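PDB 3W9V: phosphate-binding protein from Unidentified prokaryotic organism, which binds inorganic phosphate as a DING-type phosphate-binding protein of the PstS family. Local coordinates for residues A[71-74]-A[75-79]. The protein carries 1 engineered substitution. Sequence-based numbering, arbitrary orientation.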
ATOM      1  N   THR A  71      -2.484  15.143 -16.647  1.00  9.21           N
ATOM      2  CA  THR A  71      -3.858  15.252 -17.105  1.00 10.67           C
ATOM      3  C   THR A  71      -4.718  15.991 -16.078  1.00  9.42           C
ATOM      4  O   THR A  71      -5.523  16.847 -16.438  1.00 10.66           O
ATOM      5  CB  THR A  71      -4.436  13.867 -17.445  1.00  9.68           C
ATOM      6  OG1 THR A  71      -3.729  13.330 -18.572  1.00 12.33           O
ATOM      7  CG2 THR A  71      -5.920  13.962 -17.778  1.00 12.38           C
ATOM      8  N   TYR A  72      -4.533  15.688 -14.796  1.00  8.67           N
ATOM      9  CA  TYR A  72      -5.290  16.389 -13.760  1.00  8.23           C
ATOM     10  C   TYR A  72      -4.917  17.872 -13.718  1.00  8.87           C
ATOM     11  O   TYR A  72      -5.784  18.738 -13.589  1.00  9.49           O
ATOM     12  CB  TYR A  72      -5.081  15.745 -12.385  1.00  8.96           C
ATOM     13  CG  TYR A  72      -6.109  16.163 -11.354  1.00  8.26           C
ATOM     14  CD1 TYR A  72      -7.323  15.493 -11.248  1.00  8.60           C
ATOM     15  CD2 TYR A  72      -5.871  17.228 -10.489  1.00  8.99           C
ATOM     16  CE1 TYR A  72      -8.266  15.858 -10.306  1.00  8.32           C
ATOM     17  CE2 TYR A  72      -6.816  17.607  -9.542  1.00  8.39           C
ATOM     18  CZ  TYR A  72      -8.015  16.914  -9.458  1.00  7.98           C
ATOM     19  OH  TYR A  72      -8.963  17.274  -8.526  1.00  8.19           O
ATOM     20  N   ALA A  73      -3.624  18.160 -13.836  1.00  9.45           N
ATOM     21  CA  ALA A  73      -3.150  19.540 -13.809  1.00  9.76           C
ATOM     22  C   ALA A  73      -3.746  20.364 -14.947  1.00 10.92           C
ATOM     23  O   ALA A  73      -4.110  21.525 -14.760  1.00 12.21           O
ATOM     24  CB  ALA A  73      -1.628  19.584 -13.852  1.00 11.31           C
ATOM     25  N   ALA A  74      -3.863  19.755 -16.120  1.00 11.29           N
ATOM     26  CA  ALA A  74      -4.407  20.455 -17.279  1.00 13.10           C
ATOM     27  C   ALA A  74      -5.933  20.551 -17.250  1.00 13.44           C
ATOM     28  O   ALA A  74      -6.495  21.606 -17.540  1.00 15.91           O
ATOM     29  CB  ALA A  74      -3.937  19.791 -18.571  1.00 13.31           C
ATOM     30  N   ASP A  75      -6.597  19.454 -16.888  1.00 12.32           N
ATOM     31  CA  ASP A  75      -8.053  19.342 -17.017  1.00 13.55           C
ATOM     32  C   ASP A  75      -8.843  19.806 -15.798  1.00 11.43           C
ATOM     33  O   ASP A  75      -9.935  20.365 -15.940  1.00 12.75           O
ATOM     34  CB  ASP A  75      -8.471  17.893 -17.291  1.00 14.58           C
ATOM     35  CG  ASP A  75      -8.053  17.401 -18.655  1.00 19.31           C
ATOM     36  OD1 ASP A  75      -7.562  18.211 -19.465  1.00 20.38           O
ATOM     37  OD2 ASP A  75      -8.233  16.191 -18.917  1.00 19.58           O
ATOM     38  N   LYS A  76      -8.323  19.531 -14.604  1.00 10.62           N
ATOM     39  CA  LYS A  76      -9.111  19.691 -13.381  1.00 10.09           C
ATOM     40  C   LYS A  76      -8.595  20.781 -12.447  1.00 10.69           C
ATOM     41  O   LYS A  76      -9.384  21.491 -11.826  1.00 11.03           O
ATOM     42  CB  LYS A  76      -9.190  18.367 -12.608  1.00 10.30           C
ATOM     43  CG  LYS A  76      -9.717  17.185 -13.408  1.00 11.73           C
ATOM     44  CD  LYS A  76     -11.100  17.452 -13.979  1.00 12.52           C
ATOM     45  CE  LYS A  76     -11.682  16.180 -14.576  1.00 14.55           C
ATOM     46  NZ  LYS A  76     -12.926  16.439 -15.352  1.00 18.92           N
ATOM     47  N   GLU A  77      -7.276  20.890 -12.327  1.00 10.31           N
ATOM     48  CA  GLU A  77      -6.669  21.849 -11.405  1.00 10.36           C
ATOM     49  C   GLU A  77      -7.129  23.312 -11.549  1.00 11.22           C
ATOM     50  O   GLU A  77      -7.325  23.985 -10.535  1.00 11.88           O
ATOM     51  CB  GLU A  77      -5.140  21.748 -11.460  1.00 11.03           C
ATOM     52  CG  GLU A  77      -4.398  22.745 -10.589  1.00 13.05           C
ATOM     53  CD  GLU A  77      -2.898  22.535 -10.622  1.00 13.41           C
ATOM     54  OE1 GLU A  77      -2.455  21.373 -10.778  1.00 11.85           O
ATOM     55  OE2 GLU A  77      -2.162  23.537 -10.489  1.00 17.89           O
ATOM     56  N   PRO A  78      -7.309  23.813 -12.791  1.00 11.40           N
ATOM     57  CA  PRO A  78      -7.749  25.212 -12.892  1.00 13.22           C
ATOM     58  C   PRO A  78      -9.060  25.497 -12.156  1.00 14.02           C
ATOM     59  O   PRO A  78      -9.189  26.551 -11.534  1.00 15.39           O
ATOM     60  CB  PRO A  78      -7.931  25.409 -14.398  1.00 14.91           C
ATOM     61  CG  PRO A  78      -6.952  24.472 -15.002  1.00 15.24           C
ATOM     62  CD  PRO A  78      -6.995  23.256 -14.123  1.00 11.74           C
ATOM     63  N   GLY A  79     -10.003  24.564 -12.205  1.00 12.14           N
ATOM     64  CA  GLY A  79     -11.286  24.767 -11.562  1.00 11.99           C
ATOM     65  C   GLY A  79     -11.404  24.170 -10.171  1.00 10.96           C
ATOM     66  O   GLY A  79     -12.196  24.643  -9.356  1.00 12.41           O
TER
HETATM   67  O   HOH W   1      -9.104  22.861 -17.363  1.00 28.84           O
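Lys76 CB sits over the centre of one face of the Tyr72 ring, 3.6 Å from the centroid and close to the ring normal, a CH-pi contact. The two side chains cross at about a right angle, and Lys76 CG stays on the same side of the ring plane, just past the CD1-CE1 bond and 3.6 Å from Tyr72 CD1. Tyr72 CG is anti to the backbone N (chi1 -164°), which puts the ring alongside Lys76; a bend at chi2 of Lys76 (-57°) then leads its amine away. Beside this CH-pi contact, Tyr72 O takes two backbone bonds, from Lys76 N at 2.8 Å and from Glu77 N at 2.9 Å, the i+4 and i+5 donors. One residue earlier, Asp75 N bonds Thr71 O at 2.9 Å in the usual i+4 pattern. Asp75 OD2 makes a van der Waals approach to the methyl Thr71 CG2 at 3.4 Å, while Thr71 OG1 bonds back to Thr67 O. Glu77 N is spent on Tyr72 O, and Pro78, the i+4 residue of Ala74 O, has no N-H; its CD packs against Ala73 O at 3.4 Å, and a water bridges Ala74 O and, by a weak bond, Asp75 O. Phe39 meets the tyrosine ring and Arg374, near the C-terminus, bonds its hydroxyl. With an alanine at Tyr72, Lys76 CB is likely to be left without an aromatic face to pack on, and Arg374 NH1 without this hydroxyl partner. The shared acceptor, with its i+5 bond, is consistent with a locally widened turn between helix 66-75 and the short helix 77-80 at the protein surface, with the buried tyrosine tying this junction to the C-terminal tail.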